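Local coordinates for protein methyltransferase WBDD (Escherichia coli, PDB 4AZS) that probably phosphorylates and then methylates the end of the O9a O-antigen polysaccharide, as a bifunctional kinase and methyltransferase that regulates its chain length, at residues E337-R341 against E342-G346; D270-H273 against G274-T277. All blocks are in the same frame, centred on the assembly; numbering follows the deposited sequence.

Contact 1: residues E337-R341 against E342-G346; sequences EEIDR and EKILG. With SO4 (sulfate ion), chain K.
Asp340 and Lys343 meet at the N-cap of helix 341-357, which by its place in the kinase fold probably corresponds to helix αE of the C-lobe. The Asp340 carboxylate turns back over the first turn because CG stands anti to its own backbone N (chi1 -173°). OD1 accepts from Lys343 N at 3.3 Å, the N-H approaching well above the carboxylate plane, and takes a second, weak bond from Glu342 N. OD2 meets the Lys343 chain instead, 3.5 Å from CD, while the ammonium group extends past it without making a salt bridge. A sulfate ion, probably from the crystallisation liquor, shares this helix start. Its O3 accepts a nearly straight bond of 2.8 Å from Arg341 N. Sulfate O2 accepts one of 3.0 Å from Glu342 N, whose N-H is thus divided between anion and cap. Arg341 can be followed around the sulfate: CB and CG both pass beside O3, CD lies somewhat farther from it, and the bend at chi3 (-76°) brings NE back near O1 and O3. The guanidinium then lies flat against the ion, with O3 over its centre, 3.0 Å from CZ, and NH2 close to O1 and O3. The cation and the N-terminal helix dipole would both favour an anion here. Farther round the turn, Ile344 N gives a 3.0 Å bond to Asp340 O and Leu345 N one to Arg341 O. Glu342 turns its carboxylate away to a salt bridge with Lys462, and Leu345 packs on helix 397-410. The buried Ile344 reaches back with CD1 to Ile339 CB, at 4.0 Å.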
ATOM      1  N   GLU A 337     -36.627 -30.071 -39.345  1.00 88.06           N
ATOM      2  CA  GLU A 337     -36.670 -31.317 -40.129  1.00 90.33           C
ATOM      3  C   GLU A 337     -38.064 -31.571 -40.717  1.00 89.21           C
ATOM      4  O   GLU A 337     -39.073 -31.063 -40.205  1.00 84.67           O
ATOM      5  CB  GLU A 337     -36.275 -32.487 -39.225  1.00 94.46           C
ATOM      6  CG  GLU A 337     -35.822 -33.758 -39.928  1.00 98.88           C
ATOM      7  CD  GLU A 337     -35.331 -34.813 -38.939  1.00 96.49           C
ATOM      8  OE1 GLU A 337     -34.303 -34.585 -38.266  1.00 87.45           O
ATOM      9  OE2 GLU A 337     -35.988 -35.869 -38.824  1.00 95.90           O
ATOM     10  N   GLU A 338     -38.127 -32.356 -41.791  1.00 88.07           N
ATOM     11  CA  GLU A 338     -39.398 -32.590 -42.465  1.00 87.58           C
ATOM     12  C   GLU A 338     -40.209 -33.574 -41.669  1.00 82.13           C
ATOM     13  O   GLU A 338     -39.718 -34.638 -41.290  1.00 81.19           O
ATOM     14  CB  GLU A 338     -39.211 -33.090 -43.898  1.00 93.69           C
ATOM     15  CG  GLU A 338     -38.877 -31.966 -44.868  1.00 99.47           C
ATOM     16  CD  GLU A 338     -39.246 -32.265 -46.308  1.00102.84           C
ATOM     17  OE1 GLU A 338     -40.361 -32.780 -46.549  1.00103.00           O
ATOM     18  OE2 GLU A 338     -38.422 -31.959 -47.201  1.00107.38           O
ATOM     19  N   ILE A 339     -41.457 -33.205 -41.404  1.00 79.25           N
ATOM     20  CA  ILE A 339     -42.342 -34.053 -40.627  1.00 71.19           C
ATOM     21  C   ILE A 339     -43.702 -34.247 -41.289  1.00 66.85           C
ATOM     22  O   ILE A 339     -44.223 -33.381 -41.963  1.00 63.47           O
ATOM     23  CB  ILE A 339     -42.536 -33.512 -39.201  1.00 69.20           C
ATOM     24  CG1 ILE A 339     -43.032 -32.069 -39.216  1.00 68.94           C
ATOM     25  CG2 ILE A 339     -41.230 -33.596 -38.429  1.00 71.02           C
ATOM     26  CD1 ILE A 339     -43.676 -31.644 -37.909  1.00 67.48           C
ATOM     27  N   ASP A 340     -44.265 -35.419 -41.074  1.00 63.33           N
ATOM     28  CA  ASP A 340     -45.583 -35.719 -41.533  1.00 61.15           C
ATOM     29  C   ASP A 340     -46.533 -35.644 -40.337  1.00 58.00           C
ATOM     30  O   ASP A 340     -46.628 -36.570 -39.537  1.00 57.40           O
ATOM     31  CB  ASP A 340     -45.582 -37.094 -42.169  1.00 60.76           C
ATOM     32  CG  ASP A 340     -46.871 -37.409 -42.818  1.00 60.39           C
ATOM     33  OD1 ASP A 340     -47.891 -36.843 -42.387  1.00 62.65           O
ATOM     34  OD2 ASP A 340     -46.868 -38.218 -43.758  1.00 63.46           O
ATOM     35  N   ARG A 341     -47.224 -34.521 -40.215  1.00 54.07           N
ATOM     36  CA  ARG A 341     -48.065 -34.262 -39.064  1.00 52.68           C
ATOM     37  C   ARG A 341     -49.270 -35.226 -38.999  1.00 50.53           C
ATOM     38  O   ARG A 341     -49.720 -35.615 -37.931  1.00 46.00           O
ATOM     39  CB  ARG A 341     -48.471 -32.792 -39.076  1.00 53.79           C
ATOM     40  CG  ARG A 341     -47.276 -31.898 -38.786  1.00 58.33           C
ATOM     41  CD  ARG A 341     -47.557 -30.418 -38.955  1.00 64.99           C
ATOM     42  NE  ARG A 341     -47.596 -30.045 -40.368  1.00 72.12           N
ATOM     43  CZ  ARG A 341     -46.526 -29.903 -41.144  1.00 79.45           C
ATOM     44  NH1 ARG A 341     -45.305 -30.098 -40.661  1.00 77.25           N
ATOM     45  NH2 ARG A 341     -46.683 -29.566 -42.419  1.00 89.11           N
ATOM     46  N   GLU A 342     -49.730 -35.672 -40.152  1.00 47.51           N
ATOM     47  CA  GLU A 342     -50.802 -36.630 -40.206  1.00 48.26           C
ATOM     48  C   GLU A 342     -50.418 -37.953 -39.546  1.00 46.56           C
ATOM     49  O   GLU A 342     -51.207 -38.571 -38.826  1.00 46.51           O
ATOM     50  CB  GLU A 342     -51.163 -36.864 -41.673  1.00 50.25           C
ATOM     51  CG  GLU A 342     -52.257 -37.875 -41.913  1.00 54.40           C
ATOM     52  CD  GLU A 342     -53.612 -37.481 -41.315  1.00 54.28           C
ATOM     53  OE1 GLU A 342     -53.892 -36.271 -41.087  1.00 51.04           O
ATOM     54  OE2 GLU A 342     -54.414 -38.405 -41.074  1.00 54.05           O
ATOM     55  N   LYS A 343     -49.219 -38.416 -39.840  1.00 47.47           N
ATOM     56  CA  LYS A 343     -48.792 -39.741 -39.409  1.00 48.20           C
ATOM     57  C   LYS A 343     -48.395 -39.680 -37.965  1.00 44.83           C
ATOM     58  O   LYS A 343     -48.719 -40.582 -37.202  1.00 46.26           O
ATOM     59  CB  LYS A 343     -47.648 -40.278 -40.280  1.00 51.95           C
ATOM     60  CG  LYS A 343     -48.153 -40.810 -41.610  1.00 56.14           C
ATOM     61  CD  LYS A 343     -47.052 -41.418 -42.464  1.00 60.19           C
ATOM     62  CE  LYS A 343     -47.621 -41.865 -43.802  1.00 65.13           C
ATOM     63  NZ  LYS A 343     -46.870 -42.995 -44.407  1.00 69.88           N
ATOM     64  N   ILE A 344     -47.735 -38.596 -37.592  1.00 42.37           N
ATOM     65  CA  ILE A 344     -47.414 -38.335 -36.206  1.00 43.22           C
ATOM     66  C   ILE A 344     -48.668 -38.264 -35.335  1.00 42.13           C
ATOM     67  O   ILE A 344     -48.748 -38.923 -34.287  1.00 41.98           O
ATOM     68  CB  ILE A 344     -46.582 -37.046 -36.079  1.00 43.55           C
ATOM     69  CG1 ILE A 344     -45.200 -37.314 -36.624  1.00 45.04           C
ATOM     70  CG2 ILE A 344     -46.503 -36.578 -34.631  1.00 44.66           C
ATOM     71  CD1 ILE A 344     -44.326 -36.086 -36.749  1.00 46.77           C
ATOM     72  N   LEU A 345     -49.653 -37.481 -35.749  1.00 41.80           N
ATOM     73  CA  LEU A 345     -50.878 -37.326 -34.941  1.00 40.53           C
ATOM     74  C   LEU A 345     -51.724 -38.584 -34.944  1.00 37.52           C
ATOM     75  O   LEU A 345     -52.232 -39.010 -33.926  1.00 37.46           O
ATOM     76  CB  LEU A 345     -51.711 -36.149 -35.426  1.00 43.02           C
ATOM     77  CG  LEU A 345     -51.122 -34.802 -35.056  1.00 48.73           C
ATOM     78  CD1 LEU A 345     -51.725 -33.692 -35.901  1.00 52.69           C
ATOM     79  CD2 LEU A 345     -51.300 -34.533 -33.565  1.00 53.27           C
ATOM     80  N   GLY A 346     -51.838 -39.209 -36.091  1.00 38.44           N
ATOM     81  CA  GLY A 346     -52.572 -40.451 -36.183  1.00 38.73           C
ATOM     82  C   GLY A 346     -52.023 -41.509 -35.257  1.00 37.68           C
ATOM     83  O   GLY A 346     -52.756 -42.066 -34.435  1.00 37.49           O
TER
HETATM   84  S   SO4 K1483     -48.520 -32.762 -43.046  1.00 77.27           S
HETATM   85  O1  SO4 K1483     -49.235 -31.489 -42.836  1.00 75.91           O
HETATM   86  O2  SO4 K1483     -49.362 -33.898 -42.560  1.00 66.03           O
HETATM   87  O3  SO4 K1483     -47.212 -32.616 -42.331  1.00 63.22           O
HETATM   88  O4  SO4 K1483     -48.293 -33.046 -44.485  1.00 76.94           O

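Contact 2: residues D270-H273 against G274-T277; sequences DMPH and GILT
Ile275 N donates to Pro272 O at 3.2 Å, in the carbonyl plane and on a lone pair, closing a type II' beta turn with His273 and Gly274 at its corners. His273 takes the positive phi (64°) that this turn demands. The turn lies in the loop from strand 262-268 to helix 278-296, the β3-αC connection of the kinase N-lobe. Ile275 folds its side chain back toward the turn, its CD1 3.2 Å from Pro272 O and also touching Pro272 CG. The same Ile275 CD1 lies in the plane of the His273 imidazole at its edge, 3.8 Å from ND1. The Ile275 and His273 side chains run alongside each other, pointing the same way, and the far ring nitrogen, NE2, is hydrogen-bonded to Glu193, while Pro272 also rests on Arg192. Met271 adds an apolar contact to Ile275 through its methyl group. Its chain is bent at both chi2 (-73°) and chi3, which curls the methyl group round so that CE sits 3.9 Å from Ile275 CG2. Leu276, whose other neighbours include Ser281 and Asn284 of the following helix, meets the base of the same methionine, CD1 resting 3.7 Å from Met271 CG.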
ATOM      1  N   ASP A 270     -31.748 -35.998  -4.846  1.00 40.86           N
ATOM      2  CA  ASP A 270     -30.903 -35.198  -3.947  1.00 41.04           C
ATOM      3  C   ASP A 270     -29.921 -34.487  -4.893  1.00 44.02           C
ATOM      4  O   ASP A 270     -29.158 -35.180  -5.641  1.00 39.20           O
ATOM      5  CB  ASP A 270     -30.192 -36.177  -3.004  1.00 42.46           C
ATOM      6  CG  ASP A 270     -29.123 -35.530  -2.114  1.00 45.73           C
ATOM      7  OD1 ASP A 270     -28.723 -34.360  -2.381  1.00 44.40           O
ATOM      8  OD2 ASP A 270     -28.713 -36.238  -1.141  1.00 42.74           O
ATOM      9  N   MET A 271     -30.004 -33.152  -4.935  1.00 44.10           N
ATOM     10  CA  MET A 271     -29.141 -32.322  -5.803  1.00 46.71           C
ATOM     11  C   MET A 271     -28.417 -31.286  -4.969  1.00 48.72           C
ATOM     12  O   MET A 271     -28.899 -30.952  -3.911  1.00 45.96           O
ATOM     13  CB  MET A 271     -29.950 -31.617  -6.869  1.00 48.82           C
ATOM     14  CG  MET A 271     -30.274 -32.501  -8.065  1.00 50.15           C
ATOM     15  SD  MET A 271     -28.878 -32.850  -9.182  1.00 54.46           S
ATOM     16  CE  MET A 271     -28.846 -31.331 -10.130  1.00 57.23           C
ATOM     17  N   PRO A 272     -27.254 -30.771  -5.447  1.00 52.87           N
ATOM     18  CA  PRO A 272     -26.576 -29.757  -4.644  1.00 55.93           C
ATOM     19  C   PRO A 272     -27.256 -28.403  -4.726  1.00 63.00           C
ATOM     20  O   PRO A 272     -28.140 -28.205  -5.556  1.00 60.07           O
ATOM     21  CB  PRO A 272     -25.174 -29.679  -5.269  1.00 55.73           C
ATOM     22  CG  PRO A 272     -25.331 -30.156  -6.674  1.00 52.17           C
ATOM     23  CD  PRO A 272     -26.442 -31.179  -6.620  1.00 50.89           C
ATOM     24  N   HIS A 273     -26.837 -27.496  -3.843  1.00 68.61           N
ATOM     25  CA  HIS A 273     -27.154 -26.061  -3.947  1.00 74.69           C
ATOM     26  C   HIS A 273     -28.626 -25.830  -3.808  1.00 70.83           C
ATOM     27  O   HIS A 273     -29.291 -26.530  -3.055  1.00 73.22           O
ATOM     28  CB  HIS A 273     -26.589 -25.480  -5.250  1.00 75.26           C
ATOM     29  CG  HIS A 273     -25.140 -25.855  -5.493  1.00 80.87           C
ATOM     30  ND1 HIS A 273     -24.755 -26.706  -6.483  1.00 77.05           N
ATOM     31  CD2 HIS A 273     -23.978 -25.492  -4.804  1.00 77.12           C
ATOM     32  CE1 HIS A 273     -23.417 -26.854  -6.439  1.00 75.62           C
ATOM     33  NE2 HIS A 273     -22.946 -26.110  -5.406  1.00 76.57           N
ATOM     34  N   GLY A 274     -29.164 -24.860  -4.522  1.00 72.78           N
ATOM     35  CA  GLY A 274     -30.586 -24.589  -4.423  1.00 75.70           C
ATOM     36  C   GLY A 274     -31.354 -25.637  -5.183  1.00 71.84           C
ATOM     37  O   GLY A 274     -32.524 -25.870  -4.915  1.00 78.29           O
ATOM     38  N   ILE A 275     -30.648 -26.334  -6.069  1.00 67.33           N
ATOM     39  CA  ILE A 275     -31.190 -26.693  -7.378  1.00 66.14           C
ATOM     40  C   ILE A 275     -32.638 -27.219  -7.373  1.00 63.88           C
ATOM     41  O   ILE A 275     -33.473 -26.700  -8.110  1.00 67.22           O
ATOM     42  CB  ILE A 275     -30.217 -27.607  -8.154  1.00 66.13           C
ATOM     43  CG1 ILE A 275     -28.874 -26.877  -8.364  1.00 69.75           C
ATOM     44  CG2 ILE A 275     -30.804 -28.002  -9.503  1.00 64.04           C
ATOM     45  CD1 ILE A 275     -27.695 -27.788  -8.687  1.00 69.33           C
ATOM     46  N   LEU A 276     -32.936 -28.226  -6.558  1.00 58.85           N
ATOM     47  CA  LEU A 276     -34.301 -28.751  -6.462  1.00 57.75           C
ATOM     48  C   LEU A 276     -34.969 -28.305  -5.170  1.00 58.91           C
ATOM     49  O   LEU A 276     -34.461 -28.548  -4.093  1.00 59.70           O
ATOM     50  CB  LEU A 276     -34.326 -30.286  -6.519  1.00 55.09           C
ATOM     51  CG  LEU A 276     -33.750 -31.010  -7.761  1.00 53.35           C
ATOM     52  CD1 LEU A 276     -33.913 -32.520  -7.666  1.00 51.93           C
ATOM     53  CD2 LEU A 276     -34.382 -30.500  -9.041  1.00 54.43           C
ATOM     54  N   THR A 277     -36.126 -27.674  -5.272  1.00 57.64           N
ATOM     55  CA  THR A 277     -36.982 -27.523  -4.099  1.00 58.47           C
ATOM     56  C   THR A 277     -37.421 -28.924  -3.634  1.00 55.34           C
ATOM     57  O   THR A 277     -37.275 -29.894  -4.379  1.00 51.57           O
ATOM     58  CB  THR A 277     -38.247 -26.713  -4.438  1.00 60.53           C
ATOM     59  OG1 THR A 277     -39.090 -27.487  -5.310  1.00 59.98           O
ATOM     60  CG2 THR A 277     -37.882 -25.387  -5.116  1.00 62.44           C
TER

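In the fold
The two contacts lie in opposite lobes of the kinase part, their centres 38 Å apart and their nearest atoms about 29 Å apart, so neither touches the other. Contact 2 comes first along the chain and leads into helix 278-296 of the N-lobe; contact 1 starts helix 341-357 of the C-lobe. AMP occupies the cleft between the lobes, in a pocket lined by residues such as Tyr256, Met321 and Met371, and the side chain of Ile344 in contact 1 is about 14 Å from it. Contact 2 instead faces a subunit interface: Asp270 hydrogen-bonds Ser23 of the second subunit, whereas contact 1 meets no other protein chain.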